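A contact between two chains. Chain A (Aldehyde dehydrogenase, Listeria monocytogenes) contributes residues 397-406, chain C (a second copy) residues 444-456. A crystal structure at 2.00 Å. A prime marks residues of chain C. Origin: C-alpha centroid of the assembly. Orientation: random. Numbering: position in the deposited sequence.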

# COMPACT_ATOMS: atom_id res chain seq x y z
N LEU A 397 -1.92 14.79 13.33
CA LEU A 397 -2.14 15.49 14.59
C LEU A 397 -2.09 16.99 14.38
O LEU A 397 -1.07 17.56 14.02
CB LEU A 397 -1.16 15.04 15.67
CG LEU A 397 -1.66 15.06 17.11
CD1 LEU A 397 -0.80 14.14 17.92
CD2 LEU A 397 -1.64 16.44 17.71
N LEU A 398 -3.21 17.64 14.64
CA LEU A 398 -3.34 19.04 14.29
C LEU A 398 -3.06 19.96 15.47
O LEU A 398 -3.55 19.72 16.57
CB LEU A 398 -4.70 19.29 13.67
CG LEU A 398 -4.99 18.31 12.53
CD1 LEU A 398 -6.40 18.48 12.10
CD2 LEU A 398 -4.01 18.46 11.35
N VAL A 399 -2.24 20.98 15.24
CA VAL A 399 -1.88 21.93 16.27
C VAL A 399 -2.40 23.32 15.91
O VAL A 399 -2.10 23.85 14.83
CB VAL A 399 -0.35 21.96 16.53
CG1 VAL A 399 -0.02 22.86 17.71
CG2 VAL A 399 0.20 20.53 16.79
N ASN A 400 -3.20 23.88 16.82
CA ASN A 400 -3.69 25.28 16.74
C ASN A 400 -4.40 25.61 15.42
O ASN A 400 -4.06 26.58 14.75
CB ASN A 400 -2.56 26.28 17.03
CG ASN A 400 -2.02 26.16 18.44
OD1 ASN A 400 -2.73 25.78 19.36
ND2 ASN A 400 -0.78 26.53 18.63
N THR A 401 -5.37 24.78 15.06
CA THR A 401 -6.01 24.89 13.76
C THR A 401 -7.38 24.23 13.90
O THR A 401 -7.56 23.41 14.80
CB THR A 401 -5.11 24.27 12.61
OG1 THR A 401 -5.46 24.84 11.33
CG2 THR A 401 -5.18 22.75 12.56
N PRO A 402 -8.35 24.62 13.05
CA PRO A 402 -9.62 23.89 12.97
C PRO A 402 -9.41 22.45 12.47
O PRO A 402 -8.72 22.25 11.48
CB PRO A 402 -10.43 24.67 11.92
CG PRO A 402 -9.67 25.89 11.61
CD PRO A 402 -8.31 25.80 12.17
N GLY A 403 -10.02 21.48 13.15
CA GLY A 403 -9.86 20.05 12.80
C GLY A 403 -10.17 19.65 11.37
O GLY A 403 -9.36 19.02 10.72
N ALA A 404 -11.36 20.03 10.89
CA ALA A 404 -11.83 19.68 9.55
C ALA A 404 -10.93 20.26 8.46
O ALA A 404 -10.57 19.58 7.50
CB ALA A 404 -13.25 20.19 9.35
N LEU A 405 -10.57 21.52 8.67
CA LEU A 405 -9.83 22.33 7.73
C LEU A 405 -8.32 22.04 7.82
O LEU A 405 -7.62 22.12 6.83
CB LEU A 405 -10.12 23.81 8.02
CG LEU A 405 -11.35 24.55 7.46
CD1 LEU A 405 -12.63 23.71 7.32
CD2 LEU A 405 -11.63 25.78 8.33
N GLY A 406 -7.83 21.71 9.01
CA GLY A 406 -6.42 21.39 9.14
C GLY A 406 -6.08 19.98 8.67
O GLY A 406 -5.03 19.76 8.07
N ARG C 444 1.93 12.75 10.58
CA ARG C 444 2.33 14.14 10.40
C ARG C 444 1.65 15.08 11.38
O ARG C 444 0.44 15.01 11.59
CB ARG C 444 2.12 14.60 8.96
CG ARG C 444 3.00 13.90 7.96
CD ARG C 444 2.25 13.69 6.66
NE ARG C 444 2.99 12.93 5.66
CZ ARG C 444 2.77 11.66 5.32
NH1 ARG C 444 1.83 10.93 5.91
NH2 ARG C 444 3.51 11.10 4.37
N ILE C 445 2.44 15.97 11.97
CA ILE C 445 1.94 16.86 13.02
C ILE C 445 2.07 18.28 12.50
O ILE C 445 3.17 18.83 12.40
CB ILE C 445 2.67 16.63 14.37
CG1 ILE C 445 2.53 15.18 14.84
CG2 ILE C 445 2.11 17.52 15.47
CD1 ILE C 445 3.72 14.27 14.51
N ALA C 446 0.92 18.86 12.12
CA ALA C 446 0.90 20.14 11.42
C ALA C 446 0.26 21.25 12.22
O ALA C 446 -0.77 21.04 12.86
CB ALA C 446 0.22 19.99 10.09
N THR C 447 0.89 22.43 12.19
CA THR C 447 0.39 23.62 12.88
C THR C 447 -0.45 24.43 11.89
O THR C 447 -0.17 24.42 10.68
CB THR C 447 1.56 24.48 13.49
OG1 THR C 447 2.36 23.66 14.35
CG2 THR C 447 1.05 25.66 14.32
N GLY C 448 -1.48 25.11 12.40
CA GLY C 448 -2.28 26.03 11.60
C GLY C 448 -1.49 27.18 11.00
O GLY C 448 -0.69 27.82 11.68
N VAL C 449 -1.73 27.42 9.72
CA VAL C 449 -1.03 28.45 8.95
C VAL C 449 -2.02 29.51 8.43
O VAL C 449 -1.67 30.70 8.29
CB VAL C 449 -0.19 27.78 7.80
CG1 VAL C 449 0.27 28.78 6.77
CG2 VAL C 449 1.01 27.01 8.38
N LEU C 450 -3.25 29.08 8.16
CA LEU C 450 -4.33 29.98 7.70
C LEU C 450 -5.59 29.89 8.57
O LEU C 450 -5.74 28.94 9.34
CB LEU C 450 -4.71 29.66 6.24
CG LEU C 450 -3.74 29.82 5.07
CD1 LEU C 450 -4.50 29.55 3.78
CD2 LEU C 450 -3.11 31.20 5.03
N GLU C 451 -6.47 30.87 8.45
CA GLU C 451 -7.79 30.83 9.10
C GLU C 451 -8.86 30.53 8.04
O GLU C 451 -8.58 30.67 6.86
CB GLU C 451 -8.09 32.17 9.77
CG GLU C 451 -7.12 32.57 10.87
CD GLU C 451 -7.29 31.77 12.15
OE1 GLU C 451 -8.44 31.43 12.52
OE2 GLU C 451 -6.27 31.50 12.82
N LEU C 452 -10.06 30.14 8.47
CA LEU C 452 -11.21 29.93 7.57
C LEU C 452 -11.46 31.17 6.70
O LEU C 452 -11.66 31.03 5.49
CB LEU C 452 -12.49 29.59 8.35
CG LEU C 452 -13.65 28.73 7.83
CD1 LEU C 452 -14.91 28.97 8.68
CD2 LEU C 452 -13.99 28.83 6.33
N GLU C 453 -11.38 32.36 7.30
CA GLU C 453 -11.55 33.65 6.60
C GLU C 453 -10.58 33.85 5.44
O GLU C 453 -10.91 34.55 4.47
CB GLU C 453 -11.45 34.84 7.57
CG GLU C 453 -12.22 34.69 8.88
CD GLU C 453 -11.36 34.08 9.99
OE1 GLU C 453 -10.57 34.82 10.63
OE2 GLU C 453 -11.47 32.86 10.21
N ASP C 454 -9.39 33.25 5.52
CA ASP C 454 -8.40 33.30 4.43
C ASP C 454 -8.78 32.41 3.26
O ASP C 454 -8.52 32.76 2.11
CB ASP C 454 -7.00 32.91 4.92
CG ASP C 454 -6.47 33.85 5.99
OD1 ASP C 454 -6.60 35.09 5.86
OD2 ASP C 454 -5.90 33.33 6.98
N ILE C 455 -9.41 31.28 3.54
CA ILE C 455 -9.70 30.32 2.48
C ILE C 455 -11.00 30.62 1.70
O ILE C 455 -11.12 30.24 0.54
CB ILE C 455 -9.58 28.83 2.97
CG1 ILE C 455 -10.79 28.40 3.79
CG2 ILE C 455 -8.26 28.63 3.74
CD1 ILE C 455 -10.67 27.03 4.41
N ARG C 456 -11.95 31.32 2.33
CA ARG C 456 -13.13 31.83 1.61
C ARG C 456 -12.98 33.27 1.10
O ARG C 456 -13.99 33.96 0.88
CB ARG C 456 -14.44 31.66 2.39
CG ARG C 456 -14.37 31.84 3.89
CD ARG C 456 -15.76 32.22 4.43
NE ARG C 456 -15.92 31.86 5.84
CZ ARG C 456 -15.86 32.71 6.86
NH1 ARG C 456 -15.63 34.00 6.66
NH2 ARG C 456 -16.02 32.25 8.10
O HOH W 1 -1.35 28.32 14.55
O HOH W 2 -5.45 27.66 11.47

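Two copies of the aldehyde dehydrogenase chain meet here edge to edge. Strand 397-399 of chain A lies beside strand 444-447 of chain C, and the two run parallel, with an angle of 19° between their directions. Together the stretches bury 536 Å², both sides summed.

The backbone seam comes first. Leu397 N donates to Arg444′ O at 2.9 Å, and Ala446′ N returns a bond to Leu397 O at 3.0 Å. Val399 N then donates to Ala446′ O at 2.8 Å, and Gly448′ N to Val399 O at 2.8 Å. Leu397 and Val399 therefore use both their N and O atoms across the seam. This is the usual parallel pattern, in which alternate residues of a strand bond to one neighbour. The carbonyls also receive CA-H contacts: Ile445′ CA lies 3.2 Å from Leu397 O, and Thr447′ CA lies 3.2 Å from Val399 O.

The register pairs Leu397 with Ile445′, Leu398 with Ala446′ and Val399 with Thr447′. Leu397, Val399, Ile445′ and Thr447′ put their side chains on one face of the sheet. Ile445′ is the bump on this face. Its CG1 packs against Leu397 CB at 3.8 Å, and its CG2 meets Val399 CG2 at 3.8 Å. The side chain thus touches two residues of the neighbouring strand. Leu398 and Ala446′ share the other face. Ala446′ is low, because it ends at CB, and the end of Leu398 comes over toward it: Leu398 CD2 lies 4.7 Å from Ala446′ CB.

Past the strands the fit is tight at Gly448′. It has no side chain, and its CA sits 3.4 Å from Thr401 OG1 and 3.7 Å from Asn400 O. A CB built on this residue would fall 2.4 Å from Asn400 O and 2.9 Å from Thr401 CB, both clashes. The bare glycine lets the chain A turn come in close. Thr401 directs its side chain toward chain C and fills the space beside this glycine.

Water fills gaps that the protein atoms leave. Water 1 donates to Asn400 O at 3.2 Å and to Gly448′ O at 3.0 Å, bridging two carbonyls that cannot bond to each other. Water 2 donates to Leu450′ O at 2.5 Å and is hydrogen-bonded to Thr401 OG1 at 2.8 Å. It links the threonine to a part of chain C that its side chain does not reach.

A second apolar patch lies between the helices. Leu405 is the bump here and points toward chain C. Its CD2 is 3.6 Å from Leu452′ CG, and its CG is 4.0 Å from Ile455′ CD1. Leu452′ and Ile455′ are three residues apart, so both can meet the same leucine. Behind this surface, Glu451′ N donates to Asp454′ OD2 at 2.9 Å, a bond within chain C at the start of its helix.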